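Local atomic coordinates of 6-pyruvoyl tetrahydrobiopterin synthase (Plasmodium vivax, PDB entry 3LX3), a protein that belongs to the 6-pyruvoyl tetrahydropterin synthase family, forms a six-chain assembly and holds a zinc ion beside a pocket occupied by 2-amino-1,5-dihydropteridine-4,6-dione. Residues F37-L47 against I109-F119. Numbering follows the deposited sequence.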
loop_
_atom_site.group_PDB
_atom_site.type_symbol
_atom_site.label_atom_id
_atom_site.label_comp_id
_atom_site.label_asym_id
_atom_site.label_seq_id
_atom_site.Cartn_x
_atom_site.Cartn_y
_atom_site.Cartn_z
ATOM N N PHE A 37 -10.187 21.856 13.250
ATOM C CA PHE A 37 -11.614 21.560 13.119
ATOM C C PHE A 37 -12.185 22.476 12.040
ATOM O O PHE A 37 -11.855 23.673 11.953
ATOM C CB PHE A 37 -12.387 21.656 14.477
ATOM C CG PHE A 37 -12.404 23.023 15.120
ATOM C CD1 PHE A 37 -13.392 23.951 14.824
ATOM C CD2 PHE A 37 -11.477 23.327 16.102
ATOM C CE1 PHE A 37 -13.437 25.173 15.477
ATOM C CE2 PHE A 37 -11.498 24.541 16.727
ATOM C CZ PHE A 37 -12.473 25.464 16.404
ATOM N N ILE A 38 -13.106 21.923 11.262
ATOM C CA ILE A 38 -13.874 22.678 10.257
ATOM C C ILE A 38 -14.959 23.495 10.940
ATOM O O ILE A 38 -15.667 22.987 11.814
ATOM C CB ILE A 38 -14.584 21.706 9.274
ATOM C CG1 ILE A 38 -13.566 20.899 8.463
ATOM C CG2 ILE A 38 -15.590 22.476 8.362
ATOM C CD1 ILE A 38 -12.651 21.695 7.575
ATOM N N ALA A 39 -15.090 24.760 10.551
ATOM C CA ALA A 39 -16.222 25.585 10.923
ATOM C C ALA A 39 -16.618 26.417 9.731
ATOM O O ALA A 39 -15.780 27.036 9.095
ATOM C CB ALA A 39 -15.862 26.531 12.113
ATOM N N PHE A 40 -17.911 26.440 9.441
ATOM C CA PHE A 40 -18.490 27.344 8.432
ATOM C C PHE A 40 -19.898 27.729 8.889
ATOM O O PHE A 40 -20.299 27.358 9.964
ATOM C CB PHE A 40 -18.452 26.749 6.990
ATOM C CG PHE A 40 -19.072 25.391 6.821
ATOM C CD1 PHE A 40 -20.451 25.234 6.630
ATOM C CD2 PHE A 40 -18.257 24.273 6.698
ATOM C CE1 PHE A 40 -21.013 23.978 6.396
ATOM C CE2 PHE A 40 -18.821 23.017 6.461
ATOM C CZ PHE A 40 -20.208 22.883 6.325
ATOM N N LYS A 41 -20.639 28.507 8.113
ATOM C CA LYS A 41 -21.934 29.008 8.584
ATOM C C LYS A 41 -22.866 27.854 8.843
ATOM O O LYS A 41 -23.120 27.039 7.956
ATOM C CB LYS A 41 -22.549 29.964 7.544
ATOM C CG LYS A 41 -21.877 31.316 7.474
ATOM C CD LYS A 41 -22.172 32.134 8.732
ATOM C CE LYS A 41 -21.538 33.524 8.699
ATOM N NZ LYS A 41 -21.717 34.159 10.059
ATOM N N GLY A 42 -23.327 27.760 10.077
ATOM C CA GLY A 42 -24.200 26.683 10.515
ATOM C C GLY A 42 -23.579 25.348 10.896
ATOM O O GLY A 42 -24.301 24.396 11.178
ATOM N N PHE A 43 -22.245 25.251 10.902
ATOM C CA PHE A 43 -21.571 23.987 11.170
ATOM C C PHE A 43 -20.252 24.201 11.900
ATOM O O PHE A 43 -19.447 25.032 11.489
ATOM C CB PHE A 43 -21.291 23.252 9.862
ATOM C CG PHE A 43 -20.577 21.937 10.047
ATOM C CD1 PHE A 43 -21.257 20.822 10.512
ATOM C CD2 PHE A 43 -19.218 21.820 9.769
ATOM C CE1 PHE A 43 -20.579 19.607 10.690
ATOM C CE2 PHE A 43 -18.552 20.617 9.950
ATOM C CZ PHE A 43 -19.227 19.517 10.403
ATOM N N ARG A 44 -20.033 23.417 12.955
ATOM C CA ARG A 44 -18.788 23.419 13.722
ATOM C C ARG A 44 -18.610 21.907 13.972
ATOM O O ARG A 44 -19.588 21.172 14.193
ATOM C CB ARG A 44 -18.981 24.187 15.048
ATOM C CG ARG A 44 -17.721 24.737 15.823
ATOM C CD ARG A 44 -17.230 23.854 17.005
ATOM N NE ARG A 44 -18.245 23.533 18.022
ATOM C CZ ARG A 44 -18.087 22.596 18.952
ATOM N NH1 ARG A 44 -16.961 21.884 19.009
ATOM N NH2 ARG A 44 -19.050 22.348 19.824
ATOM N N GLU A 45 -17.402 21.423 13.879
ATOM C CA GLU A 45 -17.132 20.072 14.381
ATOM C C GLU A 45 -16.170 20.110 15.524
ATOM O O GLU A 45 -15.580 21.157 15.809
ATOM C CB GLU A 45 -16.599 19.216 13.282
ATOM C CG GLU A 45 -15.250 19.544 12.886
ATOM C CD GLU A 45 -14.772 18.766 11.662
ATOM O OE1 GLU A 45 -15.354 17.716 11.312
ATOM O OE2 GLU A 45 -13.763 19.187 11.090
ATOM N N THR A 46 -16.036 18.963 16.179
ATOM C CA THR A 46 -15.156 18.818 17.329
ATOM C C THR A 46 -13.712 18.821 16.913
ATOM O O THR A 46 -13.342 18.397 15.795
ATOM C CB THR A 46 -15.505 17.584 18.141
ATOM O OG1 THR A 46 -15.533 16.431 17.310
ATOM C CG2 THR A 46 -16.870 17.741 18.836
ATOM N N LEU A 47 -12.853 19.266 17.827
ATOM C CA LEU A 47 -11.405 19.193 17.660
ATOM C C LEU A 47 -10.914 17.778 17.436
ATOM O O LEU A 47 -11.261 16.862 18.170
ATOM C CB LEU A 47 -10.727 19.771 18.923
ATOM C CG LEU A 47 -9.202 19.783 18.945
ATOM C CD1 LEU A 47 -8.652 20.750 17.937
ATOM C CD2 LEU A 47 -8.731 20.179 20.362
ATOM N N ILE A 109 -10.313 30.923 20.840
ATOM C CA ILE A 109 -11.191 30.830 19.699
ATOM C C ILE A 109 -12.601 30.618 20.204
ATOM O O ILE A 109 -12.838 29.682 20.952
ATOM C CB ILE A 109 -10.836 29.634 18.799
ATOM C CG1 ILE A 109 -9.376 29.725 18.347
ATOM C CG2 ILE A 109 -11.784 29.579 17.562
ATOM C CD1 ILE A 109 -8.929 28.514 17.533
ATOM N N THR A 110 -13.519 31.503 19.824
ATOM C CA THR A 110 -14.917 31.390 20.201
ATOM C C THR A 110 -15.742 31.149 18.939
ATOM O O THR A 110 -15.591 31.847 17.927
ATOM C CB THR A 110 -15.430 32.612 20.918
ATOM O OG1 THR A 110 -14.592 32.895 22.055
ATOM C CG2 THR A 110 -16.864 32.389 21.399
ATOM N N CYS A 111 -16.586 30.138 18.989
ATOM C CA CYS A 111 -17.368 29.695 17.826
ATOM C C CYS A 111 -18.777 30.313 17.836
ATOM O O CYS A 111 -19.197 30.900 18.839
ATOM C CB CYS A 111 -17.497 28.198 17.830
ATOM S SG CYS A 111 -15.831 27.416 17.755
ATOM N N GLU A 112 -19.500 30.152 16.735
ATOM C CA GLU A 112 -20.876 30.636 16.580
ATOM C C GLU A 112 -21.817 30.060 17.631
ATOM O O GLU A 112 -22.794 30.702 18.024
ATOM C CB GLU A 112 -21.477 30.204 15.225
ATOM C CG GLU A 112 -20.895 30.761 13.942
ATOM C CD GLU A 112 -21.800 30.406 12.721
ATOM O OE1 GLU A 112 -22.276 31.360 12.075
ATOM O OE2 GLU A 112 -22.074 29.200 12.449
ATOM N N ASP A 113 -21.551 28.808 18.048
ATOM C CA ASP A 113 -22.369 28.115 19.046
ATOM C C ASP A 113 -21.877 28.427 20.487
ATOM O O ASP A 113 -22.300 27.774 21.463
ATOM C CB ASP A 113 -22.419 26.606 18.751
ATOM C CG ASP A 113 -21.063 25.919 18.903
ATOM O OD1 ASP A 113 -20.091 26.603 19.289
ATOM O OD2 ASP A 113 -20.980 24.699 18.617
ATOM N N ASN A 114 -20.986 29.421 20.584
ATOM C CA ASN A 114 -20.352 29.908 21.825
ATOM C C ASN A 114 -19.349 28.950 22.458
ATOM O O ASN A 114 -18.818 29.274 23.528
ATOM C CB ASN A 114 -21.385 30.456 22.836
ATOM C CG ASN A 114 -21.797 31.890 22.479
ATOM O OD1 ASN A 114 -22.887 32.125 21.973
ATOM N ND2 ASN A 114 -20.874 32.839 22.676
ATOM N N SER A 115 -18.997 27.864 21.749
ATOM C CA SER A 115 -17.912 26.960 22.192
ATOM C C SER A 115 -16.624 27.760 22.232
ATOM O O SER A 115 -16.408 28.604 21.377
ATOM C CB SER A 115 -17.731 25.810 21.234
ATOM O OG SER A 115 -18.861 24.937 21.317
ATOM N N GLU A 116 -15.777 27.474 23.201
ATOM C CA GLU A 116 -14.513 28.190 23.395
ATOM C C GLU A 116 -13.356 27.203 23.461
ATOM O O GLU A 116 -13.430 26.146 24.129
ATOM C CB GLU A 116 -14.526 29.029 24.689
ATOM C CG GLU A 116 -15.440 30.261 24.692
ATOM C CD GLU A 116 -15.302 31.062 26.007
ATOM O OE1 GLU A 116 -14.412 30.741 26.812
ATOM O OE2 GLU A 116 -16.075 32.020 26.195
ATOM N N TYR A 117 -12.243 27.583 22.804
ATOM C CA TYR A 117 -10.972 26.869 22.848
ATOM C C TYR A 117 -9.885 27.833 23.245
ATOM O O TYR A 117 -9.951 29.044 22.917
ATOM C CB TYR A 117 -10.622 26.356 21.418
ATOM C CG TYR A 117 -11.638 25.405 20.857
ATOM C CD1 TYR A 117 -11.456 24.034 20.901
ATOM C CD2 TYR A 117 -12.798 25.885 20.296
ATOM C CE1 TYR A 117 -12.421 23.190 20.400
ATOM C CE2 TYR A 117 -13.758 25.041 19.807
ATOM C CZ TYR A 117 -13.562 23.674 19.875
ATOM O OH TYR A 117 -14.559 22.834 19.391
ATOM N N SER A 118 -8.818 27.331 23.835
ATOM C CA SER A 118 -7.638 28.157 24.042
ATOM C C SER A 118 -6.392 27.295 23.904
ATOM O O SER A 118 -6.329 26.199 24.450
ATOM C CB SER A 118 -7.673 28.777 25.421
ATOM O OG SER A 118 -6.548 29.648 25.575
ATOM N N PHE A 119 -5.436 27.789 23.114
ATOM C CA PHE A 119 -4.196 27.069 22.880
ATOM C C PHE A 119 -3.023 28.027 22.965
ATOM O O PHE A 119 -3.146 29.166 22.573
ATOM C CB PHE A 119 -4.139 26.516 21.425
ATOM C CG PHE A 119 -5.372 25.787 20.923
ATOM C CD1 PHE A 119 -5.929 24.769 21.641
ATOM C CD2 PHE A 119 -5.978 26.126 19.744
ATOM C CE1 PHE A 119 -7.066 24.085 21.151
ATOM C CE2 PHE A 119 -7.129 25.398 19.307
ATOM C CZ PHE A 119 -7.569 24.385 19.985
HETATM O O HOH W 1 -20.017 27.605 12.890
#
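Arg-44 reaches across to Asp-113 and grips it side-on, NE and NH2 both donating to the same carboxylate oxygen. Arg-44 NE lies 3.0 Å from Asp-113 OD2, which is almost exactly in the guanidinium plane, although the carboxylate is turned 70° away from it. Bends at chi2 and chi3 fold the arginine chain there, and Arg-44 CG passes 3.8 Å from Cys-111 SG. Asp-113 OD1 closes an Asx turn with the backbone N of Ser-115 and also accepts a hydrogen bond from Ser-115 OG, both from the same face of the carboxylate, while Ser-115 covers one face of the guanidinium.

A second carboxylate, Glu-112, meets the other hairpin at its turn. Glu-112 OE2 accepts from Gly-42 N at 3.0 Å through the syn lone pair, and water 1 lies between OE2 and Phe-40 O. Lys-41 NZ adds a weak salt bridge to OE1. These contacts belong to one of two modelled conformers of Glu-112 and are less certain than those of Asp-113.

The apolar side is led by an offset stack of Phe-37 on Tyr-117, centroids 4.6 Å apart and planes 25° from parallel, with Phe-37 CE2 over the centre of the tyrosine ring. Ile-109 CG2 sits at the edge of the phenylalanine, and Cys-111 SG comes obliquely to 4.0 Å from Phe-37 CE1. Farther along, Leu-47 CB approaches Tyr-117 CE1 and its CD1 touches the Phe-119 ring.

Asp-123 of the second subunit accepts from Tyr-117 OH and forms a salt bridge with Arg-44 NH1, tying this pair into the hexamer. Within the chain, two beta hairpins meet here: 37-47, from the edge of the five-stranded antiparallel sheet, and 109-119, from the three-stranded sheet, whose strand 98-103 packs Leu-98 against Phe-37, Ile-109 and Cys-111.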